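Local atomic coordinates of acetyltransferase (Agrobacterium tumefaciens, PDB entry 2DXQ), a protein that probably transfers an acetyl group from acetyl-coenzyme A to an acceptor that has not been identified, as other members of the GNAT family do. Residues 68-73 against 78-83; 18-23 against 33-38; 120-123 against 129-132; 82-87 against 101-106. All blocks are in the same frame, centred on the assembly; numbering follows the deposited sequence.

In the fold
Contact 4 lies nearest the middle of the fold, its centre about 4 Å from the centre of the chain, where strand 81-88 meets helix 98-112. Contact 1 joins that strand to its neighbour 61-71; the two contacts share Ala82 and Phe83, and their centres are about 13 Å apart. Contact 3, about 11 Å from contact 4 between centres, sets the next strand, 117-122, against helix 127-135. Contact 2 stands apart, its centre about 27 Å from that of contact 1, but Tyr23 CE1 reaches Asn86 CB of contact 4 at 3.9 Å. All four touch the second subunit. A phosphate ion, probably from the crystallisation liquor, lies beside Thr101 in contact 4.

Contact 1: 68-73 against 78-83; sequences LLIVPN and ARPYAF
Asn73 and Tyr81 bury the most surface in this contact, and they meet with amide and ring planes 75° apart. The carboxamide comes to the rim of the ring, with OD1 3.5 Å from Tyr81 CE1, and CG lies in the ring plane. With CG anti to the backbone N (chi1 -179°), the amide is carried across to segment 78-83, where ND2 gives a nearly straight bond to Arg79 O at 3.0 Å, in the plane of the amide. The short, flat asparagine suits the spot because ND2 also bonds Thr75 OG1, while OD1 makes a weak bond to Asn86 of the second subunit. Val71 takes a face of the same ring: its CB sits 4.0 Å from the centroid in a CH-pi contact, and CG1 lies 3.6 Å from Tyr81 OH. Tyr81 can lean over the valine because its CG lies between the backbone N and the carbonyl carbon (chi1 54°). Strands 61-71 and 81-88 are antiparallel neighbours in the mixed GNAT sheet, joined by a connection that includes the short helix 75-78. Leu69-Phe83 and Val71-Tyr81 are hydrogen-bonded pairs; Leu69 N to Phe83 O measures 2.9 Å and Val71 N to Tyr81 O 2.8 Å. These four side chains share one face of the sheet, and Phe83 stacks there on Phe83 of the second subunit. On the other face the small Ala82 lets Leu68 CD1 come to 3.8 Å from its CB and packs against Ala110 of helix 98-112.

Contact 2: 18-23 against 33-38; sequences GLLELY and LTTQEA
Leu20, on helix 16-26, and Leu33, in the loop leading into helix 35-47, bring their backbones no nearer than 7.2 Å between CA atoms, so the gap is bridged by the side chain of Leu20, which meets backbone and side chains alike. Its CG lies anti to the carbonyl carbon (chi1 -68°), and both methyls lie 3.9 Å from Ala38 CB. CD1 also rests on backbone, 3.5 Å from Leu33 O and 3.7 Å from Thr34 O, and CD2 also reaches Leu33 CB at 4.2 Å. Leucine's fork suits this mixed surface, and the small Ala38 lets it approach. The turn that Leu20 touches is held by a capping box: Thr34 OG1 accepts from Glu37 N at 3.0 Å, and Thr34 N gives to Glu37 OE1, also at 3.0 Å. Threonine suits an N-cap because its short hydroxyl reaches an amide with no carbonyl ahead of it. Thr35 and Ala38 also touch Leu16, while Leu33 and Ala38 pack on Leu74 of the second subunit. Leu19, Leu22 and Tyr23 turn to strands 51-58, 61-71 and 81-88, so that one side of helix 16-26 rests on the sheet while Leu20 reaches across to the start of helix 35-47.

Contact 3: 120-123 against 129-132; sequences LLTG and VHAF
Thr122, at the end of strand 117-122, reaches helix 127-135 with both branches of its side chain. Its hydroxyl OG1 is anti to the backbone N (chi1 -172°) and lies 4.0 Å from Val129 CG1. The methyl CG2 goes to His130 instead, meeting CD2 at 4.1 Å and NE2 at 4.1 Å in an oblique approach to the imidazole. The strand residue forms the close-packed part: it is buried, it also touches Tyr133 of the helix, and Phe145 of the second subunit packs on it. A beta-branched residue suits this position, since its two branches fill separate places on the helix surface without needing a long chain. The helix side is looser. Val129 and His130 are only partly covered, no hydrogen bond links the two segments, and the chain leaves the strand at exposed Gly123. Leu120, Leu121 and Thr122 pair antiparallel with a strand of the second subunit, carrying the sheet across the interface, while His130 packs on Thr143 of that subunit. Two polar atoms bond to the loop between strand and helix: His130 NE2 is hydrogen-bonded to Arg124 O, and Thr122 OG1 makes a weak bond with Arg124 N. Since a carbonyl oxygen can only accept, NE2 probably carries a hydrogen; the contact itself rests on van der Waals packing, while Thr122 OG1 and His130 NE2 turn to the backbone of Arg124.

Contact 4: 82-87 against 101-106; sequences AFIENV and TVVRHA. With PO4 (phosphate ion), chain F.
Ile84 points from strand 81-88 toward helix 98-112, and its side chain can be followed outward from CB, where it forks. The CG2 branch stays over the sheet, with Ile84 CG2 3.7 Å from Val87 CG2 and beside Leu120. The other branch starts at CG1, which is 4.1 Å from Ala106 CB and also touches Leu68. CG1 lies anti to the carbonyl carbon (chi1 -69°), and the extended chain then delivers CD1 to the helix, 3.6 Å from Ala106 CB and 4.0 Å from Val103 O. A small alanine lets that methyl reach the helix backbone. Strand and helix run nearly antiparallel (159°), their axes 10.0 Å apart, as the first two members of a beta-alpha-beta unit completed by the parallel strand 117-122, the core of the GNAT fold. Nearer the start of the helix, Val87 CG1 meets Val103 CG2 at 3.7 Å, the two valines crossing at about a right angle. Between Ile84 and Val87 the backbone turns through Asn86, whose positive phi (47°) is consistent with the bulge GNAT proteins carry in this strand. On the helix, Thr101 OG1 bonds Gly97 O and lies 3.1 Å from phosphate O1.

Contact 1: 68-73 against 78-83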
loop_
_atom_site.group_PDB
_atom_site.type_symbol
_atom_site.label_atom_id
_atom_site.label_comp_id
_atom_site.label_asym_id
_atom_site.label_seq_id
_atom_site.Cartn_x
_atom_site.Cartn_y
_atom_site.Cartn_z
ATOM N N LEU A 68 -7.645 3.693 -4.172
ATOM C CA LEU A 68 -6.529 3.219 -4.970
ATOM C C LEU A 68 -5.286 4.009 -4.602
ATOM O O LEU A 68 -5.328 5.238 -4.540
ATOM C CB LEU A 68 -6.825 3.408 -6.458
ATOM C CG LEU A 68 -5.723 3.032 -7.442
ATOM C CD1 LEU A 68 -5.377 1.530 -7.366
ATOM C CD2 LEU A 68 -6.202 3.428 -8.850
ATOM N N LEU A 69 -4.185 3.295 -4.385
ATOM C CA LEU A 69 -2.899 3.929 -4.078
ATOM C C LEU A 69 -1.907 3.485 -5.145
ATOM O O LEU A 69 -1.528 2.318 -5.201
ATOM C CB LEU A 69 -2.400 3.504 -2.690
ATOM C CG LEU A 69 -3.407 3.547 -1.532
ATOM C CD1 LEU A 69 -2.834 2.857 -0.302
ATOM C CD2 LEU A 69 -3.779 5.001 -1.217
ATOM N N ILE A 70 -1.502 4.408 -6.003
ATOM C CA ILE A 70 -0.525 4.100 -7.055
ATOM C C ILE A 70 0.823 4.628 -6.592
ATOM O O ILE A 70 0.925 5.782 -6.160
ATOM C CB ILE A 70 -0.903 4.736 -8.416
ATOM C CG1 ILE A 70 -2.223 4.143 -8.935
ATOM C CG2 ILE A 70 0.222 4.498 -9.443
ATOM C CD1 ILE A 70 -2.831 4.909 -10.154
ATOM N N VAL A 71 1.842 3.779 -6.691
ATOM C CA VAL A 71 3.143 4.040 -6.046
ATOM C C VAL A 71 4.263 4.019 -7.091
ATOM O O VAL A 71 4.388 3.046 -7.827
ATOM C CB VAL A 71 3.451 2.959 -4.975
ATOM C CG1 VAL A 71 4.689 3.363 -4.144
ATOM C CG2 VAL A 71 2.241 2.714 -4.047
ATOM N N PRO A 72 5.105 5.072 -7.135
ATOM C CA PRO A 72 6.244 5.053 -8.050
ATOM C C PRO A 72 7.274 4.003 -7.602
ATOM O O PRO A 72 7.429 3.772 -6.384
ATOM C CB PRO A 72 6.824 6.471 -7.924
ATOM C CG PRO A 72 6.394 6.950 -6.601
ATOM C CD PRO A 72 5.067 6.291 -6.310
ATOM N N ASN A 73 7.976 3.411 -8.575
ATOM C CA ASN A 73 8.760 2.193 -8.357
ATOM C C ASN A 73 9.842 1.989 -9.424
ATOM O O ASN A 73 9.606 2.246 -10.599
ATOM C CB ASN A 73 7.814 0.990 -8.346
ATOM C CG ASN A 73 8.519 -0.319 -8.101
ATOM O OD1 ASN A 73 9.187 -0.508 -7.081
ATOM N ND2 ASN A 73 8.365 -1.241 -9.035
ATOM N N ALA A 78 10.891 -0.197 -13.928
ATOM C CA ALA A 78 10.468 1.046 -13.287
ATOM C C ALA A 78 8.962 1.305 -13.420
ATOM O O ALA A 78 8.528 2.434 -13.578
ATOM C CB ALA A 78 11.300 2.267 -13.771
ATOM N N ARG A 79 8.178 0.241 -13.329
ATOM C CA ARG A 79 6.725 0.350 -13.439
ATOM C C ARG A 79 6.102 0.467 -12.065
ATOM O O ARG A 79 6.554 -0.207 -11.132
ATOM C CB ARG A 79 6.165 -0.863 -14.149
ATOM C CG ARG A 79 6.465 -0.867 -15.637
ATOM C CD ARG A 79 5.933 -2.103 -16.255
ATOM N NE ARG A 79 4.481 -2.067 -16.414
ATOM C CZ ARG A 79 3.764 -3.107 -16.826
ATOM N NH1 ARG A 79 4.375 -4.254 -17.117
ATOM N NH2 ARG A 79 2.440 -3.006 -16.953
ATOM N N PRO A 80 5.076 1.329 -11.929
ATOM C CA PRO A 80 4.476 1.522 -10.611
ATOM C C PRO A 80 3.718 0.269 -10.165
ATOM O O PRO A 80 3.479 -0.648 -10.960
ATOM C CB PRO A 80 3.529 2.717 -10.825
ATOM C CG PRO A 80 3.159 2.626 -12.291
ATOM C CD PRO A 80 4.425 2.165 -12.958
ATOM N N TYR A 81 3.379 0.206 -8.884
ATOM C CA TYR A 81 2.472 -0.838 -8.425
ATOM C C TYR A 81 1.393 -0.157 -7.603
ATOM O O TYR A 81 1.504 1.030 -7.255
ATOM C CB TYR A 81 3.198 -1.929 -7.611
ATOM C CG TYR A 81 3.987 -1.363 -6.463
ATOM C CD1 TYR A 81 5.342 -1.061 -6.615
ATOM C CD2 TYR A 81 3.388 -1.134 -5.228
ATOM C CE1 TYR A 81 6.075 -0.515 -5.569
ATOM C CE2 TYR A 81 4.107 -0.576 -4.171
ATOM C CZ TYR A 81 5.453 -0.274 -4.351
ATOM O OH TYR A 81 6.171 0.248 -3.305
ATOM N N ALA A 82 0.350 -0.900 -7.259
ATOM C CA ALA A 82 -0.760 -0.274 -6.562
ATOM C C ALA A 82 -1.284 -1.147 -5.446
ATOM O O ALA A 82 -1.143 -2.372 -5.494
ATOM C CB ALA A 82 -1.886 0.033 -7.545
ATOM N N PHE A 83 -1.891 -0.501 -4.451
ATOM C CA PHE A 83 -2.699 -1.188 -3.444
ATOM C C PHE A 83 -4.128 -0.689 -3.539
ATOM O O PHE A 83 -4.380 0.468 -3.937
ATOM C CB PHE A 83 -2.225 -0.840 -2.042
ATOM C CG PHE A 83 -0.843 -1.323 -1.721
ATOM C CD1 PHE A 83 -0.646 -2.604 -1.234
ATOM C CD2 PHE A 83 0.247 -0.483 -1.887
ATOM C CE1 PHE A 83 0.639 -3.056 -0.927
ATOM C CE2 PHE A 83 1.537 -0.917 -1.566
ATOM C CZ PHE A 83 1.729 -2.206 -1.084
HETATM O O HOH W 1 8.099 1.895 -4.303
HETATM O O HOH W 2 7.135 3.701 -11.442
#

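Contact 2: 18-23 against 33-38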
loop_
_atom_site.group_PDB
_atom_site.type_symbol
_atom_site.label_atom_id
_atom_site.label_comp_id
_atom_site.label_asym_id
_atom_site.label_seq_id
_atom_site.Cartn_x
_atom_site.Cartn_y
_atom_site.Cartn_z
ATOM N N GLY A 18 -20.777 11.480 3.127
ATOM C CA GLY A 18 -21.142 10.158 2.602
ATOM C C GLY A 18 -20.068 9.101 2.792
ATOM O O GLY A 18 -20.368 7.959 3.143
ATOM N N LEU A 19 -18.812 9.492 2.588
ATOM C CA LEU A 19 -17.665 8.611 2.827
ATOM C C LEU A 19 -17.548 8.238 4.290
ATOM O O LEU A 19 -17.296 7.084 4.627
ATOM C CB LEU A 19 -16.376 9.296 2.388
ATOM C CG LEU A 19 -16.075 9.241 0.898
ATOM C CD1 LEU A 19 -14.884 10.154 0.596
ATOM C CD2 LEU A 19 -15.808 7.798 0.478
ATOM N N LEU A 20 -17.745 9.208 5.173
ATOM C CA LEU A 20 -17.678 8.899 6.604
ATOM C C LEU A 20 -18.752 7.878 7.008
ATOM O O LEU A 20 -18.495 6.971 7.804
ATOM C CB LEU A 20 -17.754 10.185 7.448
ATOM C CG LEU A 20 -16.547 11.137 7.357
ATOM C CD1 LEU A 20 -16.851 12.448 8.080
ATOM C CD2 LEU A 20 -15.304 10.471 7.998
ATOM N N GLU A 21 -19.948 7.995 6.441
ATOM C CA GLU A 21 -20.996 7.001 6.702
ATOM C C GLU A 21 -20.591 5.597 6.272
ATOM O O GLU A 21 -20.826 4.619 6.993
ATOM C CB GLU A 21 -22.314 7.429 6.052
ATOM C CG GLU A 21 -22.822 8.755 6.608
ATOM C CD GLU A 21 -24.222 9.117 6.152
ATOM O OE1 GLU A 21 -24.866 8.308 5.450
ATOM O OE2 GLU A 21 -24.680 10.223 6.520
ATOM N N LEU A 22 -19.952 5.496 5.110
ATOM C CA LEU A 22 -19.446 4.205 4.637
ATOM C C LEU A 22 -18.376 3.648 5.568
ATOM O O LEU A 22 -18.390 2.476 5.897
ATOM C CB LEU A 22 -18.910 4.321 3.204
ATOM C CG LEU A 22 -19.971 4.517 2.114
ATOM C CD1 LEU A 22 -19.301 4.807 0.772
ATOM C CD2 LEU A 22 -20.861 3.259 2.006
ATOM N N TYR A 23 -17.454 4.496 6.012
ATOM C CA TYR A 23 -16.376 4.026 6.876
ATOM C C TYR A 23 -16.878 3.658 8.272
ATOM O O TYR A 23 -16.280 2.830 8.948
ATOM C CB TYR A 23 -15.254 5.063 6.940
ATOM C CG TYR A 23 -14.540 5.310 5.623
ATOM C CD1 TYR A 23 -14.317 4.274 4.709
ATOM C CD2 TYR A 23 -14.058 6.568 5.315
ATOM C CE1 TYR A 23 -13.653 4.503 3.519
ATOM C CE2 TYR A 23 -13.373 6.816 4.140
ATOM C CZ TYR A 23 -13.179 5.782 3.238
ATOM O OH TYR A 23 -12.501 6.030 2.075
ATOM N N LEU A 33 -16.332 10.320 13.346
ATOM C CA LEU A 33 -15.706 11.598 13.012
ATOM C C LEU A 33 -16.707 12.497 12.318
ATOM O O LEU A 33 -17.464 12.042 11.461
ATOM C CB LEU A 33 -14.528 11.386 12.053
ATOM C CG LEU A 33 -13.319 10.618 12.559
ATOM C CD1 LEU A 33 -12.297 10.549 11.440
ATOM C CD2 LEU A 33 -12.717 11.283 13.787
ATOM N N THR A 34 -16.721 13.774 12.691
ATOM C CA THR A 34 -17.552 14.735 11.975
ATOM C C THR A 34 -16.835 15.164 10.696
ATOM O O THR A 34 -15.630 14.954 10.538
ATOM C CB THR A 34 -17.823 15.968 12.839
ATOM O OG1 THR A 34 -16.577 16.651 13.070
ATOM C CG2 THR A 34 -18.426 15.537 14.169
ATOM N N THR A 35 -17.584 15.758 9.774
ATOM C CA THR A 35 -17.015 16.315 8.568
ATOM C C THR A 35 -15.906 17.323 8.929
ATOM O O THR A 35 -14.855 17.384 8.275
ATOM C CB THR A 35 -18.140 16.941 7.707
ATOM O OG1 THR A 35 -19.083 15.909 7.376
ATOM C CG2 THR A 35 -17.597 17.508 6.440
ATOM N N GLN A 36 -16.123 18.083 10.003
ATOM C CA GLN A 36 -15.123 19.062 10.438
ATOM C C GLN A 36 -13.832 18.391 10.918
ATOM O O GLN A 36 -12.742 18.802 10.512
ATOM C CB GLN A 36 -15.687 19.981 11.537
ATOM C CG GLN A 36 -16.721 20.982 11.021
ATOM C CD GLN A 36 -18.040 20.322 10.656
ATOM O OE1 GLN A 36 -18.437 19.339 11.277
ATOM N NE2 GLN A 36 -18.724 20.863 9.634
ATOM N N GLU A 37 -13.971 17.375 11.765
ATOM C CA GLU A 37 -12.819 16.610 12.293
ATOM C C GLU A 37 -12.036 15.927 11.181
ATOM O O GLU A 37 -10.810 15.767 11.272
ATOM C CB GLU A 37 -13.286 15.548 13.292
ATOM C CG GLU A 37 -13.688 16.131 14.655
ATOM C CD GLU A 37 -14.374 15.134 15.559
ATOM O OE1 GLU A 37 -14.988 14.159 15.052
ATOM O OE2 GLU A 37 -14.338 15.344 16.797
ATOM N N ALA A 38 -12.750 15.521 10.129
ATOM C CA ALA A 38 -12.151 14.746 9.057
ATOM C C ALA A 38 -11.611 15.593 7.913
ATOM O O ALA A 38 -10.944 15.073 7.028
ATOM C CB ALA A 38 -13.168 13.679 8.533
#

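Contact 3: 120-123 against 129-132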
loop_
_atom_site.group_PDB
_atom_site.type_symbol
_atom_site.label_atom_id
_atom_site.label_comp_id
_atom_site.label_asym_id
_atom_site.label_seq_id
_atom_site.Cartn_x
_atom_site.Cartn_y
_atom_site.Cartn_z
ATOM N N LEU A 120 -3.889 -6.295 -2.456
ATOM C CA LEU A 120 -4.900 -5.993 -1.467
ATOM C C LEU A 120 -4.729 -6.951 -0.309
ATOM O O LEU A 120 -4.471 -8.125 -0.530
ATOM C CB LEU A 120 -6.300 -6.135 -2.087
ATOM C CG LEU A 120 -7.469 -5.860 -1.143
ATOM C CD1 LEU A 120 -8.608 -5.154 -1.874
ATOM C CD2 LEU A 120 -7.950 -7.156 -0.497
ATOM N N LEU A 121 -4.865 -6.431 0.913
ATOM C CA LEU A 121 -4.799 -7.225 2.125
ATOM C C LEU A 121 -6.103 -7.103 2.880
ATOM O O LEU A 121 -6.598 -5.997 3.110
ATOM C CB LEU A 121 -3.657 -6.737 3.034
ATOM C CG LEU A 121 -2.254 -7.178 2.639
ATOM C CD1 LEU A 121 -1.298 -6.974 3.822
ATOM C CD2 LEU A 121 -2.271 -8.637 2.244
ATOM N N THR A 122 -6.675 -8.239 3.256
ATOM C CA THR A 122 -7.907 -8.199 4.015
ATOM C C THR A 122 -7.776 -9.015 5.303
ATOM O O THR A 122 -7.050 -9.995 5.363
ATOM C CB THR A 122 -9.134 -8.593 3.160
ATOM O OG1 THR A 122 -10.335 -8.361 3.912
ATOM C CG2 THR A 122 -9.075 -10.051 2.722
ATOM N N GLY A 123 -8.423 -8.552 6.355
ATOM C CA GLY A 123 -8.270 -9.205 7.657
ATOM C C GLY A 123 -9.566 -9.899 7.950
ATOM O O GLY A 123 -9.783 -10.422 9.060
ATOM N N VAL A 129 -16.073 -12.741 1.749
ATOM C CA VAL A 129 -15.227 -11.583 1.386
ATOM C C VAL A 129 -14.083 -12.003 0.457
ATOM O O VAL A 129 -13.759 -11.318 -0.520
ATOM C CB VAL A 129 -14.694 -10.878 2.646
ATOM C CG1 VAL A 129 -13.679 -9.785 2.281
ATOM C CG2 VAL A 129 -15.852 -10.277 3.445
ATOM N N HIS A 130 -13.451 -13.133 0.769
ATOM C CA HIS A 130 -12.388 -13.646 -0.077
ATOM C C HIS A 130 -12.906 -13.979 -1.467
ATOM O O HIS A 130 -12.260 -13.647 -2.456
ATOM C CB HIS A 130 -11.766 -14.889 0.563
ATOM C CG HIS A 130 -11.117 -14.624 1.884
ATOM N ND1 HIS A 130 -10.289 -15.537 2.500
ATOM C CD2 HIS A 130 -11.159 -13.543 2.698
ATOM C CE1 HIS A 130 -9.855 -15.030 3.642
ATOM N NE2 HIS A 130 -10.357 -13.815 3.779
ATOM N N ALA A 131 -14.065 -14.648 -1.541
ATOM C CA ALA A 131 -14.676 -14.992 -2.831
ATOM C C ALA A 131 -14.986 -13.719 -3.620
ATOM O O ALA A 131 -14.848 -13.682 -4.850
ATOM C CB ALA A 131 -15.964 -15.781 -2.619
ATOM N N PHE A 132 -15.426 -12.689 -2.901
ATOM C CA PHE A 132 -15.739 -11.414 -3.526
ATOM C C PHE A 132 -14.502 -10.873 -4.213
ATOM O O PHE A 132 -14.582 -10.447 -5.359
ATOM C CB PHE A 132 -16.276 -10.388 -2.515
ATOM C CG PHE A 132 -16.218 -8.969 -3.016
ATOM C CD1 PHE A 132 -17.122 -8.521 -3.985
ATOM C CD2 PHE A 132 -15.236 -8.092 -2.551
ATOM C CE1 PHE A 132 -17.050 -7.212 -4.487
ATOM C CE2 PHE A 132 -15.149 -6.778 -3.042
ATOM C CZ PHE A 132 -16.056 -6.331 -4.008
#

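Contact 4: 82-87 against 101-106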
loop_
_atom_site.group_PDB
_atom_site.type_symbol
_atom_site.label_atom_id
_atom_site.label_comp_id
_atom_site.label_asym_id
_atom_site.label_seq_id
_atom_site.Cartn_x
_atom_site.Cartn_y
_atom_site.Cartn_z
ATOM N N ALA A 82 0.350 -0.900 -7.259
ATOM C CA ALA A 82 -0.760 -0.274 -6.562
ATOM C C ALA A 82 -1.284 -1.147 -5.446
ATOM O O ALA A 82 -1.143 -2.372 -5.494
ATOM C CB ALA A 82 -1.886 0.033 -7.545
ATOM N N PHE A 83 -1.891 -0.501 -4.451
ATOM C CA PHE A 83 -2.699 -1.188 -3.444
ATOM C C PHE A 83 -4.128 -0.689 -3.539
ATOM O O PHE A 83 -4.380 0.468 -3.937
ATOM C CB PHE A 83 -2.225 -0.840 -2.042
ATOM C CG PHE A 83 -0.843 -1.323 -1.721
ATOM C CD1 PHE A 83 -0.646 -2.604 -1.234
ATOM C CD2 PHE A 83 0.247 -0.483 -1.887
ATOM C CE1 PHE A 83 0.639 -3.056 -0.927
ATOM C CE2 PHE A 83 1.537 -0.917 -1.566
ATOM C CZ PHE A 83 1.729 -2.206 -1.084
ATOM N N ILE A 84 -5.057 -1.533 -3.119
ATOM C CA ILE A 84 -6.445 -1.093 -2.926
ATOM C C ILE A 84 -6.826 -1.255 -1.462
ATOM O O ILE A 84 -6.568 -2.311 -0.861
ATOM C CB ILE A 84 -7.419 -1.834 -3.871
ATOM C CG1 ILE A 84 -7.169 -1.373 -5.317
ATOM C CG2 ILE A 84 -8.885 -1.558 -3.479
ATOM C CD1 ILE A 84 -7.990 -2.134 -6.349
ATOM N N GLU A 85 -7.404 -0.202 -0.886
ATOM C CA GLU A 85 -7.701 -0.179 0.542
ATOM C C GLU A 85 -9.097 0.344 0.842
ATOM O O GLU A 85 -9.749 0.935 -0.013
ATOM C CB GLU A 85 -6.672 0.691 1.281
ATOM C CG GLU A 85 -5.471 -0.117 1.823
ATOM C CD GLU A 85 -5.888 -1.104 2.897
ATOM O OE1 GLU A 85 -7.038 -1.002 3.390
ATOM O OE2 GLU A 85 -5.086 -2.002 3.237
ATOM N N ASN A 86 -9.535 0.098 2.072
ATOM C CA ASN A 86 -10.806 0.590 2.602
ATOM C C ASN A 86 -11.991 0.382 1.669
ATOM O O ASN A 86 -12.727 1.317 1.321
ATOM C CB ASN A 86 -10.689 2.022 3.090
ATOM C CG ASN A 86 -9.761 2.136 4.284
ATOM O OD1 ASN A 86 -9.724 1.240 5.140
ATOM N ND2 ASN A 86 -9.000 3.211 4.337
ATOM N N VAL A 87 -12.162 -0.874 1.288
ATOM C CA VAL A 87 -13.292 -1.243 0.447
ATOM C C VAL A 87 -14.513 -1.479 1.335
ATOM O O VAL A 87 -14.451 -2.266 2.288
ATOM C CB VAL A 87 -12.965 -2.530 -0.327
ATOM C CG1 VAL A 87 -14.168 -3.002 -1.095
ATOM C CG2 VAL A 87 -11.785 -2.284 -1.264
ATOM N N THR A 101 -18.140 -3.182 -8.771
ATOM C CA THR A 101 -17.952 -2.081 -9.725
ATOM C C THR A 101 -16.780 -1.200 -9.298
ATOM O O THR A 101 -15.891 -0.886 -10.098
ATOM C CB THR A 101 -19.208 -1.211 -9.870
ATOM O OG1 THR A 101 -20.310 -2.035 -10.291
ATOM C CG2 THR A 101 -18.970 -0.101 -10.911
ATOM N N VAL A 102 -16.778 -0.810 -8.028
ATOM C CA VAL A 102 -15.760 0.125 -7.563
ATOM C C VAL A 102 -14.344 -0.504 -7.471
ATOM O O VAL A 102 -13.336 0.129 -7.812
ATOM C CB VAL A 102 -16.236 0.849 -6.283
ATOM C CG1 VAL A 102 -16.202 -0.057 -5.057
ATOM C CG2 VAL A 102 -15.442 2.102 -6.057
ATOM N N VAL A 103 -14.281 -1.760 -7.055
ATOM C CA VAL A 103 -12.975 -2.444 -6.953
ATOM C C VAL A 103 -12.427 -2.693 -8.349
ATOM O O VAL A 103 -11.245 -2.419 -8.628
ATOM C CB VAL A 103 -13.064 -3.757 -6.147
ATOM C CG1 VAL A 103 -11.739 -4.527 -6.200
ATOM C CG2 VAL A 103 -13.482 -3.460 -4.673
ATOM N N ARG A 104 -13.279 -3.198 -9.240
ATOM C CA ARG A 104 -12.842 -3.468 -10.615
ATOM C C ARG A 104 -12.399 -2.161 -11.323
ATOM O O ARG A 104 -11.389 -2.152 -12.045
ATOM C CB ARG A 104 -13.910 -4.257 -11.396
ATOM C CG ARG A 104 -13.987 -5.718 -10.965
ATOM C CD ARG A 104 -14.987 -6.523 -11.771
ATOM N NE ARG A 104 -14.459 -6.778 -13.111
ATOM C CZ ARG A 104 -13.845 -7.892 -13.498
ATOM N NH1 ARG A 104 -13.689 -8.921 -12.667
ATOM N NH2 ARG A 104 -13.408 -7.983 -14.750
ATOM N N HIS A 105 -13.095 -1.058 -11.054
ATOM C CA HIS A 105 -12.713 0.241 -11.615
ATOM C C HIS A 105 -11.338 0.677 -11.121
ATOM O O HIS A 105 -10.500 1.138 -11.899
ATOM C CB HIS A 105 -13.744 1.326 -11.315
ATOM C CG HIS A 105 -13.444 2.634 -11.977
ATOM N ND1 HIS A 105 -13.677 2.864 -13.318
ATOM C CD2 HIS A 105 -12.940 3.789 -11.478
ATOM C CE1 HIS A 105 -13.324 4.104 -13.617
ATOM N NE2 HIS A 105 -12.874 4.689 -12.518
ATOM N N ALA A 106 -11.099 0.494 -9.831
ATOM C CA ALA A 106 -9.804 0.817 -9.248
ATOM C C ALA A 106 -8.675 -0.033 -9.866
ATOM O O ALA A 106 -7.606 0.496 -10.211
ATOM C CB ALA A 106 -9.880 0.669 -7.705
HETATM P P PO4 F . -24.528 -1.822 -10.270
HETATM O O1 PO4 F . -23.231 -1.034 -10.200
HETATM O O2 PO4 F . -25.223 -1.583 -11.601
HETATM O O3 PO4 F . -24.234 -3.287 -10.082
HETATM O O4 PO4 F . -25.482 -1.406 -9.178
#